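Long-range contacts in multicopper oxidase (Pseudomonas thermotolerans, PDB 6VOW), which probably couples the one-electron oxidation of phenolic, laccase-type substrates to the reduction of dioxygen to water, using a mononuclear copper and a coupled copper cluster: residues Val36-Leu42 with Asp77-Phe83; Thr127-Gly131 with Ala311-Ala315; Val150-Val154 with Arg222-Leu226; His165-Leu169 with Leu211-Gln217. All blocks are in the same frame, centred on the assembly; numbering follows the deposited sequence.

Contact 1 of 4, residues Val36-Leu42 with Asp77-Phe83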
loop_
_atom_site.group_PDB
_atom_site.type_symbol
_atom_site.label_atom_id
_atom_site.label_comp_id
_atom_site.label_asym_id
_atom_site.label_seq_id
_atom_site.Cartn_x
_atom_site.Cartn_y
_atom_site.Cartn_z
ATOM N N VAL A 36 24.355 -4.007 -7.963
ATOM C CA VAL A 36 24.158 -2.792 -7.213
ATOM C C VAL A 36 23.196 -3.102 -6.073
ATOM O O VAL A 36 22.141 -3.720 -6.291
ATOM C CB VAL A 36 23.549 -1.704 -8.093
ATOM C CG1 VAL A 36 23.673 -0.375 -7.376
ATOM C CG2 VAL A 36 24.212 -1.698 -9.479
ATOM N N THR A 37 23.574 -2.634 -4.908
ATOM C CA THR A 37 22.988 -2.877 -3.589
ATOM C C THR A 37 22.788 -1.536 -2.844
ATOM O O THR A 37 23.694 -0.763 -2.687
ATOM C CB THR A 37 23.879 -3.832 -2.786
ATOM O OG1 THR A 37 24.000 -5.029 -3.495
ATOM C CG2 THR A 37 23.272 -4.219 -1.494
ATOM N N HIS A 38 21.552 -1.284 -2.426
ATOM C CA HIS A 38 21.153 -0.124 -1.663
ATOM C C HIS A 38 21.037 -0.614 -0.252
ATOM O O HIS A 38 20.143 -1.409 0.056
ATOM C CB HIS A 38 19.803 0.358 -2.165
ATOM C CG HIS A 38 19.760 0.609 -3.619
ATOM N ND1 HIS A 38 19.617 1.871 -4.112
ATOM C CD2 HIS A 38 19.865 -0.208 -4.697
ATOM C CE1 HIS A 38 19.626 1.831 -5.430
ATOM N NE2 HIS A 38 19.797 0.588 -5.811
ATOM N N ASP A 39 22.050 -0.304 0.561
ATOM C CA ASP A 39 22.079 -0.597 2.012
ATOM C C ASP A 39 21.412 0.449 2.910
ATOM O O ASP A 39 21.644 1.682 2.818
ATOM C CB ASP A 39 23.508 -0.873 2.570
ATOM C CG ASP A 39 23.971 -2.235 2.221
ATOM O OD1 ASP A 39 23.502 -3.153 2.876
ATOM O OD2 ASP A 39 24.705 -2.467 1.260
ATOM N N TYR A 40 20.571 -0.109 3.777
ATOM C CA TYR A 40 19.853 0.620 4.774
ATOM C C TYR A 40 19.920 -0.177 6.085
ATOM O O TYR A 40 19.920 -1.417 6.068
ATOM C CB TYR A 40 18.395 0.776 4.356
ATOM C CG TYR A 40 18.104 1.728 3.242
ATOM C CD1 TYR A 40 18.041 3.068 3.478
ATOM C CD2 TYR A 40 17.920 1.291 1.952
ATOM C CE1 TYR A 40 17.748 3.957 2.478
ATOM C CE2 TYR A 40 17.636 2.165 0.954
ATOM C CZ TYR A 40 17.593 3.505 1.236
ATOM O OH TYR A 40 17.284 4.411 0.302
ATOM N N GLU A 41 20.098 0.559 7.180
ATOM C CA GLU A 41 19.873 0.091 8.554
ATOM C C GLU A 41 18.569 0.752 8.975
ATOM O O GLU A 41 18.522 2.010 9.064
ATOM C CB GLU A 41 20.983 0.570 9.489
ATOM C CG GLU A 41 20.823 0.004 10.886
ATOM C CD GLU A 41 21.776 0.533 11.937
ATOM O OE1 GLU A 41 21.867 1.740 12.199
ATOM O OE2 GLU A 41 22.405 -0.295 12.562
ATOM N N LEU A 42 17.536 -0.071 9.220
ATOM C CA LEU A 42 16.206 0.439 9.543
ATOM C C LEU A 42 15.836 -0.011 10.943
ATOM O O LEU A 42 15.754 -1.210 11.204
ATOM C CB LEU A 42 15.145 -0.042 8.575
ATOM C CG LEU A 42 13.793 0.683 8.723
ATOM C CD1 LEU A 42 13.951 2.194 8.597
ATOM C CD2 LEU A 42 12.769 0.230 7.725
ATOM N N ASP A 77 18.145 -3.469 -9.032
ATOM C CA ASP A 77 19.145 -3.524 -7.970
ATOM C C ASP A 77 18.661 -4.281 -6.732
ATOM O O ASP A 77 17.483 -4.672 -6.652
ATOM C CB ASP A 77 19.550 -2.118 -7.574
ATOM C CG ASP A 77 20.140 -1.331 -8.701
ATOM O OD1 ASP A 77 20.408 -1.901 -9.777
ATOM O OD2 ASP A 77 20.386 -0.146 -8.435
ATOM N N TRP A 78 19.596 -4.522 -5.804
ATOM C CA TRP A 78 19.361 -5.220 -4.512
ATOM C C TRP A 78 19.073 -4.212 -3.511
ATOM O O TRP A 78 19.761 -3.185 -3.466
ATOM C CB TRP A 78 20.546 -6.042 -3.990
ATOM C CG TRP A 78 20.822 -7.290 -4.744
ATOM C CD1 TRP A 78 21.657 -7.395 -5.783
ATOM C CD2 TRP A 78 20.314 -8.595 -4.521
ATOM N NE1 TRP A 78 21.667 -8.652 -6.273
ATOM C CE2 TRP A 78 20.877 -9.429 -5.494
ATOM C CE3 TRP A 78 19.427 -9.150 -3.608
ATOM C CZ2 TRP A 78 20.582 -10.784 -5.581
ATOM C CZ3 TRP A 78 19.147 -10.457 -3.690
ATOM C CH2 TRP A 78 19.711 -11.276 -4.660
ATOM N N LEU A 79 18.019 -4.498 -2.715
ATOM C CA LEU A 79 17.649 -3.679 -1.596
ATOM C C LEU A 79 18.096 -4.495 -0.440
ATOM O O LEU A 79 17.665 -5.637 -0.384
ATOM C CB LEU A 79 16.101 -3.481 -1.523
ATOM C CG LEU A 79 15.663 -2.696 -0.303
ATOM C CD1 LEU A 79 16.474 -1.477 -0.212
ATOM C CD2 LEU A 79 14.220 -2.272 -0.434
ATOM N N ARG A 80 18.896 -3.920 0.468
ATOM C CA ARG A 80 19.418 -4.648 1.651
ATOM C C ARG A 80 19.125 -3.824 2.852
ATOM O O ARG A 80 19.568 -2.664 2.964
ATOM C CB ARG A 80 20.929 -4.879 1.536
ATOM C CG ARG A 80 21.532 -5.817 2.585
ATOM C CD ARG A 80 22.843 -6.469 2.123
ATOM N NE ARG A 80 23.898 -5.475 1.904
ATOM C CZ ARG A 80 25.052 -5.755 1.318
ATOM N NH1 ARG A 80 25.288 -6.951 0.899
ATOM N NH2 ARG A 80 25.948 -4.826 1.138
ATOM N N VAL A 81 18.307 -4.383 3.733
ATOM C CA VAL A 81 17.869 -3.621 4.894
ATOM C C VAL A 81 18.133 -4.463 6.107
ATOM O O VAL A 81 17.571 -5.538 6.262
ATOM C CB VAL A 81 16.387 -3.284 4.874
ATOM C CG1 VAL A 81 16.087 -2.500 6.168
ATOM C CG2 VAL A 81 16.063 -2.492 3.613
ATOM N N ARG A 82 19.031 -3.947 6.926
ATOM C CA ARG A 82 19.327 -4.458 8.255
ATOM C C ARG A 82 18.234 -3.891 9.153
ATOM O O ARG A 82 18.288 -2.731 9.561
ATOM C CB ARG A 82 20.749 -4.019 8.638
ATOM C CG ARG A 82 21.158 -4.141 10.085
ATOM C CD ARG A 82 21.223 -5.554 10.492
ATOM N NE ARG A 82 22.348 -6.321 9.910
ATOM C CZ ARG A 82 23.575 -6.377 10.399
ATOM N NH1 ARG A 82 23.959 -5.637 11.437
ATOM N NH2 ARG A 82 24.438 -7.163 9.802
ATOM N N PHE A 83 17.190 -4.727 9.367
ATOM C CA PHE A 83 16.142 -4.342 10.209
ATOM C C PHE A 83 16.396 -4.723 11.688
ATOM O O PHE A 83 16.654 -5.830 12.036
ATOM C CB PHE A 83 14.805 -4.869 9.764
ATOM C CG PHE A 83 13.775 -4.665 10.806
ATOM C CD1 PHE A 83 13.440 -3.362 11.217
ATOM C CD2 PHE A 83 13.147 -5.714 11.380
ATOM C CE1 PHE A 83 12.441 -3.160 12.192
ATOM C CE2 PHE A 83 12.151 -5.521 12.377
ATOM C CZ PHE A 83 11.814 -4.260 12.761
#
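Tyr40, Leu42, Leu79 and Val81 form the apolar side of this parallel strand pair, which lies in one sheet of the first cupredoxin-like beta-sandwich domain. Leu42 CB meets Val81 CG1 at 3.6 Å, Tyr40 CD2 meets Leu79 CD1 at 3.8 Å, and Leu79 and Val81 continue inward onto strand 71-74 of the facing sheet. The backbones run in register from Thr37-Trp78 to Leu42-Phe83. His38, Tyr40 and Leu42 bond to both neighbours of the residue opposite (for Leu42 the second is Ile84), as in Trp78 O to His38 N (2.8 Å) and His38 O to Arg80 N (2.8 Å). On the same face as Tyr40, at the start of the pair, His38 NE2 donates to Asp77 OD2 at 2.8 Å. The other face is mainly polar, with Trp78 in a cation-pi contact with Lys126: Arg82 turns to Asp122 on strand 120-126, while Arg80 lays its guanidinium against Thr37 CG2 and pairs with Asp39 in a two-pronged salt bridge, NE to OD1 2.5 Å and NH2 to OD2 2.7 Å.

Contact 2 of 4, residues Thr127-Gly131 with Ala311-Ala315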
loop_
_atom_site.group_PDB
_atom_site.type_symbol
_atom_site.label_atom_id
_atom_site.label_comp_id
_atom_site.label_asym_id
_atom_site.label_seq_id
_atom_site.Cartn_x
_atom_site.Cartn_y
_atom_site.Cartn_z
ATOM N N THR A 127 14.630 -5.610 -6.370
ATOM C CA THR A 127 13.466 -4.875 -6.762
ATOM C C THR A 127 13.423 -4.756 -8.274
ATOM O O THR A 127 14.087 -3.886 -8.837
ATOM C CB THR A 127 13.535 -3.497 -6.098
ATOM O OG1 THR A 127 14.746 -2.832 -6.496
ATOM C CG2 THR A 127 13.560 -3.613 -4.581
ATOM N N GLU A 128 12.740 -5.676 -8.945
ATOM C CA GLU A 128 12.584 -5.700 -10.363
ATOM C C GLU A 128 11.458 -4.817 -10.905
ATOM O O GLU A 128 11.370 -4.708 -12.150
ATOM C CB GLU A 128 12.325 -7.140 -10.876
ATOM C CG GLU A 128 13.402 -8.166 -10.472
ATOM C CD GLU A 128 14.731 -8.045 -11.229
ATOM O OE1 GLU A 128 14.893 -7.158 -12.087
ATOM O OE2 GLU A 128 15.631 -8.853 -10.982
ATOM N N ASP A 129 10.610 -4.255 -10.012
ATOM C CA ASP A 129 9.495 -3.400 -10.399
ATOM C C ASP A 129 9.733 -2.061 -9.856
ATOM O O ASP A 129 10.036 -1.873 -8.653
ATOM C CB ASP A 129 8.182 -3.878 -9.854
ATOM C CG ASP A 129 7.827 -5.283 -10.314
ATOM O OD1 ASP A 129 8.192 -5.724 -11.409
ATOM O OD2 ASP A 129 7.223 -5.994 -9.545
ATOM N N ALA A 130 9.655 -1.120 -10.765
ATOM C CA ALA A 130 9.755 0.272 -10.400
ATOM C C ALA A 130 8.407 0.698 -9.977
ATOM O O ALA A 130 7.392 0.123 -10.383
ATOM C CB ALA A 130 10.192 1.107 -11.574
ATOM N N GLY A 131 8.430 1.703 -9.146
ATOM C CA GLY A 131 7.284 2.349 -8.661
ATOM C C GLY A 131 7.210 2.415 -7.177
ATOM O O GLY A 131 8.226 2.382 -6.483
ATOM N N ALA A 311 6.311 -0.693 -18.696
ATOM C CA ALA A 311 5.734 -1.763 -17.907
ATOM C C ALA A 311 6.825 -2.431 -17.082
ATOM O O ALA A 311 7.905 -2.680 -17.532
ATOM C CB ALA A 311 5.038 -2.772 -18.804
ATOM N N ASN A 312 6.541 -2.670 -15.828
ATOM C CA ASN A 312 7.318 -3.654 -15.048
ATOM C C ASN A 312 7.294 -5.084 -15.653
ATOM O O ASN A 312 6.335 -5.425 -16.342
ATOM C CB ASN A 312 6.781 -3.570 -13.652
ATOM C CG ASN A 312 7.227 -2.309 -13.027
ATOM O OD1 ASN A 312 8.350 -1.904 -13.266
ATOM N ND2 ASN A 312 6.366 -1.633 -12.297
ATOM N N PRO A 313 8.348 -5.887 -15.431
ATOM C CA PRO A 313 8.462 -7.229 -15.969
ATOM C C PRO A 313 7.610 -8.271 -15.217
ATOM O O PRO A 313 8.144 -9.164 -14.554
ATOM C CB PRO A 313 9.970 -7.552 -15.784
ATOM C CG PRO A 313 10.313 -6.820 -14.533
ATOM C CD PRO A 313 9.597 -5.505 -14.696
ATOM N N VAL A 314 6.301 -8.165 -15.370
ATOM C CA VAL A 314 5.348 -9.028 -14.704
ATOM C C VAL A 314 4.864 -10.034 -15.729
ATOM O O VAL A 314 4.748 -9.763 -16.890
ATOM C CB VAL A 314 4.165 -8.207 -14.220
ATOM C CG1 VAL A 314 3.348 -9.002 -13.233
ATOM C CG2 VAL A 314 4.609 -6.916 -13.602
ATOM N N ALA A 315 4.562 -11.223 -15.262
ATOM C CA ALA A 315 4.217 -12.319 -16.138
ATOM C C ALA A 315 2.783 -12.122 -16.658
ATOM O O ALA A 315 1.843 -12.130 -15.891
ATOM C CB ALA A 315 4.390 -13.647 -15.370
#
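An asparagine side chain that mimics a backbone partner joins two irregular loops here: 127-131, which links strands 120-126 and 131-136 of the first cupredoxin-like domain, and 311-315, from the long connection leading to the last domain. The amide of Asn312 reads both polar groups of one residue, taking a hydrogen bond from Ala130 N to Asn312 OD1 (2.9 Å) and giving one from Asn312 ND2 to Ala130 O (2.8 Å). Paired in this way, Asn312 satisfies the buried N-H and C=O of Ala130, much as a neighbouring strand would. The next residue of the connection, Pro313, is the centre of an inverse gamma turn; its ring edge rests on the other loop, with Glu128 O 3.2 Å from Pro313 CD and Asp129 OD1 3.6 Å from the same CD. Asp129 OD1 also lies 3.4 Å from Asn312 CB, but its charge is met by a salt bridge to Arg99. Around the junction, Asn312, Asp129 and Val314 all touch His249 at the start of strand 249-255 in the middle domain, and Val314 also reaches Val396 just before strand 397-402, so the connection passes where parts of all three domains meet.

Contact 3 of 4, residues Val150-Val154 with Arg222-Leu226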
loop_
_atom_site.group_PDB
_atom_site.type_symbol
_atom_site.label_atom_id
_atom_site.label_comp_id
_atom_site.label_asym_id
_atom_site.label_seq_id
_atom_site.Cartn_x
_atom_site.Cartn_y
_atom_site.Cartn_z
ATOM N N VAL A 150 4.662 2.293 9.493
ATOM C CA VAL A 150 4.396 2.282 8.090
ATOM C C VAL A 150 5.346 3.226 7.395
ATOM O O VAL A 150 5.678 4.321 7.943
ATOM C CB VAL A 150 2.991 2.713 7.722
ATOM C CG1 VAL A 150 1.961 1.805 8.269
ATOM C CG2 VAL A 150 2.712 4.112 8.077
ATOM N N GLY A 151 5.778 2.839 6.215
ATOM C CA GLY A 151 6.670 3.750 5.461
ATOM C C GLY A 151 6.558 3.590 3.963
ATOM O O GLY A 151 6.145 2.537 3.491
ATOM N N PRO A 152 6.967 4.597 3.192
ATOM C CA PRO A 152 7.040 4.479 1.735
ATOM C C PRO A 152 8.355 3.828 1.250
ATOM O O PRO A 152 9.428 4.117 1.850
ATOM C CB PRO A 152 6.965 5.962 1.251
ATOM C CG PRO A 152 7.337 6.791 2.393
ATOM C CD PRO A 152 7.498 5.874 3.623
ATOM N N LEU A 153 8.248 2.970 0.219
ATOM C CA LEU A 153 9.391 2.421 -0.585
ATOM C C LEU A 153 9.261 2.781 -2.049
ATOM O O LEU A 153 8.277 2.426 -2.692
ATOM C CB LEU A 153 9.444 0.919 -0.491
ATOM C CG LEU A 153 10.432 0.128 -1.318
ATOM C CD1 LEU A 153 11.815 0.658 -1.093
ATOM C CD2 LEU A 153 10.335 -1.346 -1.000
ATOM N N VAL A 154 10.197 3.572 -2.566
ATOM C CA VAL A 154 10.254 3.913 -4.007
ATOM C C VAL A 154 11.306 3.065 -4.700
ATOM O O VAL A 154 12.457 3.066 -4.263
ATOM C CB VAL A 154 10.587 5.408 -4.226
ATOM C CG1 VAL A 154 10.632 5.749 -5.684
ATOM C CG2 VAL A 154 9.529 6.299 -3.580
ATOM N N ARG A 222 3.762 11.054 -5.698
ATOM C CA ARG A 222 3.708 9.632 -5.336
ATOM C C ARG A 222 2.794 9.589 -4.124
ATOM O O ARG A 222 3.130 10.171 -3.108
ATOM C CB ARG A 222 5.121 9.137 -4.942
ATOM C CG ARG A 222 6.121 9.244 -6.068
ATOM C CD ARG A 222 7.497 8.881 -5.560
ATOM N NE ARG A 222 8.560 8.878 -6.603
ATOM C CZ ARG A 222 8.771 7.912 -7.489
ATOM N NH1 ARG A 222 8.004 6.904 -7.589
ATOM N NH2 ARG A 222 9.789 7.993 -8.361
ATOM N N LEU A 223 1.649 8.919 -4.248
ATOM C CA LEU A 223 0.599 8.964 -3.189
ATOM C C LEU A 223 0.526 7.604 -2.610
ATOM O O LEU A 223 0.254 6.624 -3.331
ATOM C CB LEU A 223 -0.715 9.318 -3.811
ATOM C CG LEU A 223 -0.740 10.837 -4.055
ATOM C CD1 LEU A 223 -1.592 11.200 -5.256
ATOM C CD2 LEU A 223 -1.320 11.483 -2.831
ATOM N N PHE A 224 0.819 7.535 -1.326
ATOM C CA PHE A 224 0.810 6.292 -0.578
ATOM C C PHE A 224 -0.270 6.349 0.497
ATOM O O PHE A 224 -0.306 7.265 1.330
ATOM C CB PHE A 224 2.143 6.050 0.144
ATOM C CG PHE A 224 3.361 6.151 -0.713
ATOM C CD1 PHE A 224 3.912 7.365 -1.005
ATOM C CD2 PHE A 224 3.980 5.019 -1.180
ATOM C CE1 PHE A 224 5.096 7.413 -1.742
ATOM C CE2 PHE A 224 5.095 5.070 -1.981
ATOM C CZ PHE A 224 5.695 6.281 -2.204
ATOM N N ASN A 225 -1.136 5.362 0.491
ATOM C CA ASN A 225 -2.123 5.294 1.564
ATOM C C ASN A 225 -1.539 4.352 2.608
ATOM O O ASN A 225 -1.531 3.109 2.435
ATOM C CB ASN A 225 -3.490 4.833 1.035
ATOM C CG ASN A 225 -4.520 4.674 2.172
ATOM O OD1 ASN A 225 -4.159 4.546 3.351
ATOM N ND2 ASN A 225 -5.806 4.691 1.810
ATOM N N LEU A 226 -1.003 4.943 3.674
ATOM C CA LEU A 226 -0.393 4.169 4.663
ATOM C C LEU A 226 -1.336 3.914 5.797
ATOM O O LEU A 226 -0.892 3.419 6.816
ATOM C CB LEU A 226 0.937 4.769 5.144
ATOM C CG LEU A 226 1.894 5.121 4.041
ATOM C CD1 LEU A 226 3.186 5.559 4.695
ATOM C CD2 LEU A 226 2.193 3.933 3.131
#
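Leu226, Val154 and Phe224 carry most of this buried, hydrogen-bond-free interface between sheets of the first and second cupredoxin-like domains. Leu226, in the loop just after strand 218-225, loses the most surface: its CB lies 3.5 Å from Val150 CG2, and its CD1 reaches Gly151 C at 4.0 Å and Pro152 CD at 4.5 Å. Val154 fits at the other end between two partners, its CG1 3.4 Å from Arg222 CZ, over one face of the guanidinium, and its CG2 4.1 Å from Phe224 CZ, at the ring edge. Between them Phe224 offers its face to Pro152 in a CH-pi contact, with CB 3.7 Å from the ring centroid and only 9° off the normal. The strand axes run at 139° and are 8.3 Å apart, too far for backbone pairing, so the gap is filled mostly by side chains. The charge of Arg222 is met by Glu166 on strand 165-174, and it also bonds to Asn132. Strand 151-156 lies between strands 71-74 and 131-136 in its sheet, while strand 218-225 lies between 165-174 and 267-273; Trp134 of strand 131-136, which lines the copper-cluster pocket, touches both Val150 and Leu226.

Contact 4 of 4, residues His165-Leu169 with Leu211-Gln217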
loop_
_atom_site.group_PDB
_atom_site.type_symbol
_atom_site.label_atom_id
_atom_site.label_comp_id
_atom_site.label_asym_id
_atom_site.label_seq_id
_atom_site.Cartn_x
_atom_site.Cartn_y
_atom_site.Cartn_z
ATOM N N HIS A 165 10.510 16.294 -11.413
ATOM C CA HIS A 165 10.203 16.601 -10.025
ATOM C C HIS A 165 9.275 15.514 -9.572
ATOM O O HIS A 165 8.512 14.953 -10.355
ATOM C CB HIS A 165 9.477 17.935 -9.867
ATOM C CG HIS A 165 10.271 19.059 -10.393
ATOM N ND1 HIS A 165 11.235 19.712 -9.647
ATOM C CD2 HIS A 165 10.379 19.522 -11.656
ATOM C CE1 HIS A 165 11.813 20.623 -10.410
ATOM N NE2 HIS A 165 11.326 20.517 -11.638
ATOM N N GLU A 166 9.390 15.228 -8.302
ATOM C CA GLU A 166 8.527 14.250 -7.655
ATOM C C GLU A 166 8.368 14.654 -6.260
ATOM O O GLU A 166 9.177 15.387 -5.750
ATOM C CB GLU A 166 9.086 12.814 -7.763
ATOM C CG GLU A 166 10.370 12.521 -7.018
ATOM C CD GLU A 166 10.557 11.040 -6.764
ATOM O OE1 GLU A 166 10.862 10.283 -7.722
ATOM O OE2 GLU A 166 10.331 10.664 -5.599
ATOM N N LEU A 167 7.319 14.154 -5.649
ATOM C CA LEU A 167 7.008 14.444 -4.280
ATOM C C LEU A 167 6.295 13.222 -3.733
ATOM O O LEU A 167 5.361 12.736 -4.354
ATOM C CB LEU A 167 6.029 15.596 -4.258
ATOM C CG LEU A 167 5.714 16.162 -2.907
ATOM C CD1 LEU A 167 6.975 16.745 -2.254
ATOM C CD2 LEU A 167 4.678 17.237 -3.117
ATOM N N SER A 168 6.746 12.755 -2.591
ATOM C CA SER A 168 6.128 11.655 -1.904
ATOM C C SER A 168 5.112 12.146 -0.871
ATOM O O SER A 168 5.431 13.008 -0.042
ATOM C CB SER A 168 7.169 10.824 -1.172
ATOM O OG SER A 168 8.021 10.188 -2.101
ATOM N N LEU A 169 3.895 11.581 -0.923
ATOM C CA LEU A 169 2.728 11.925 -0.009
ATOM C C LEU A 169 2.237 10.686 0.653
ATOM O O LEU A 169 1.672 9.844 -0.017
ATOM C CB LEU A 169 1.545 12.555 -0.772
ATOM C CG LEU A 169 1.636 14.073 -0.757
ATOM C CD1 LEU A 169 3.013 14.580 -1.102
ATOM C CD2 LEU A 169 0.652 14.627 -1.732
ATOM N N LEU A 211 2.293 21.997 0.543
ATOM C CA LEU A 211 3.500 21.533 -0.144
ATOM C C LEU A 211 3.846 22.395 -1.324
ATOM O O LEU A 211 3.023 22.588 -2.230
ATOM C CB LEU A 211 3.277 20.129 -0.629
ATOM C CG LEU A 211 2.775 19.335 0.591
ATOM C CD1 LEU A 211 2.005 18.159 0.036
ATOM C CD2 LEU A 211 3.910 18.928 1.555
ATOM N N GLU A 212 5.059 22.903 -1.337
ATOM C CA GLU A 212 5.501 23.767 -2.408
ATOM C C GLU A 212 5.951 22.929 -3.610
ATOM O O GLU A 212 6.624 21.894 -3.462
ATOM C CB GLU A 212 6.574 24.773 -1.905
ATOM C CG GLU A 212 5.960 25.918 -1.054
ATOM C CD GLU A 212 6.960 26.977 -0.542
ATOM O OE1 GLU A 212 8.078 27.080 -1.098
ATOM O OE2 GLU A 212 6.624 27.738 0.414
ATOM N N LEU A 213 5.524 23.362 -4.797
ATOM C CA LEU A 213 5.865 22.760 -6.072
ATOM C C LEU A 213 6.207 23.887 -7.094
ATOM O O LEU A 213 5.576 24.954 -7.045
ATOM C CB LEU A 213 4.666 21.957 -6.594
ATOM C CG LEU A 213 4.179 20.757 -5.837
ATOM C CD1 LEU A 213 2.920 20.274 -6.464
ATOM C CD2 LEU A 213 5.231 19.648 -5.888
ATOM N N PRO A 214 7.161 23.640 -8.042
ATOM C CA PRO A 214 7.548 24.659 -9.039
ATOM C C PRO A 214 6.546 24.891 -10.178
ATOM O O PRO A 214 6.106 23.916 -10.828
ATOM C CB PRO A 214 8.860 24.123 -9.605
ATOM C CG PRO A 214 8.851 22.676 -9.359
ATOM C CD PRO A 214 7.994 22.427 -8.148
ATOM N N ALA A 215 6.222 26.168 -10.423
ATOM C CA ALA A 215 5.178 26.536 -11.401
ATOM C C ALA A 215 5.481 26.089 -12.804
ATOM O O ALA A 215 6.586 26.041 -13.210
ATOM C CB ALA A 215 4.940 28.026 -11.422
ATOM N N GLY A 216 4.458 25.748 -13.540
ATOM C CA GLY A 216 4.614 25.375 -14.867
ATOM C C GLY A 216 5.098 23.952 -14.975
ATOM O O GLY A 216 4.882 23.341 -16.017
ATOM N N GLN A 217 5.685 23.372 -13.929
ATOM C CA GLN A 217 6.399 22.087 -14.128
ATOM C C GLN A 217 5.417 20.887 -14.036
ATOM O O GLN A 217 4.336 21.026 -13.439
ATOM C CB GLN A 217 7.543 22.031 -13.114
ATOM C CG GLN A 217 8.836 21.389 -13.599
ATOM C CD GLN A 217 9.812 22.323 -14.200
ATOM O OE1 GLN A 217 11.005 22.344 -13.833
ATOM N NE2 GLN A 217 9.339 23.105 -15.131
#
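His165 opens this face-to-face packing of the two sheets of the second cupredoxin-like domain, a beta sandwich in which strand 165-174 of one sheet faces the edge strand 210-214 of the other. Its ring lies on Pro214 in a CH-pi contact, with CG 3.8 Å from the ring centroid and 11° off the normal, while its edge is turned to Gln217. Glu166 points the other way, into salt bridges with Arg222 and Arg72. Leu167 points back toward the facing strand: its CD2 touches Leu213 CD2 at 3.7 Å and Leu211 CB at 4.1 Å, so it sits across two residues of that strand. Ser168 again faces outward and bonds to Glu70, and Leu169 closes the series with CD1 3.9 Å from Leu211 CD1. Strands 165-169 and 211-214 run nearly antiparallel, at 167°, with axes 8.8 Å apart; no backbone bonds join them, as expected of opposed sheets. After strand 210-214 the chain crosses to the other sheet through the type II turn Pro214-Gln217, closed by Gln217 N to Pro214 O at 3.2 Å, with Gly216 at phi/psi 79/-20°, where a CB would meet the preceding carbonyl. Gln217 leads into strand 218-225, beside strand 165-174, and its side chain takes the hydrogen bond from His165 NE2 to Gln217 OE1 at 2.9 Å.

In the fold
Near the N terminus, contact 1 closes first, pairing the opening strand 37-49 with strand 78-85. After it, residues 127-131 open contact 2, a loop of 179 residues that ends only at 311-315 and encloses the whole middle domain. Within it, 150-154 opens contact 3, closed by 222-226, and contact 4 (165-169 with 211-217) is nested inside that; none cross. Contact 1 builds the first domain, contact 4 the second, contact 3 joins those two, and contact 2 ties the first to the connection toward the third. Contact 1 touches contact 2 by Asp77 and Thr127 and contact 3 by Leu79 and Leu153; Arg222 and Glu166 bridge contacts 3 and 4.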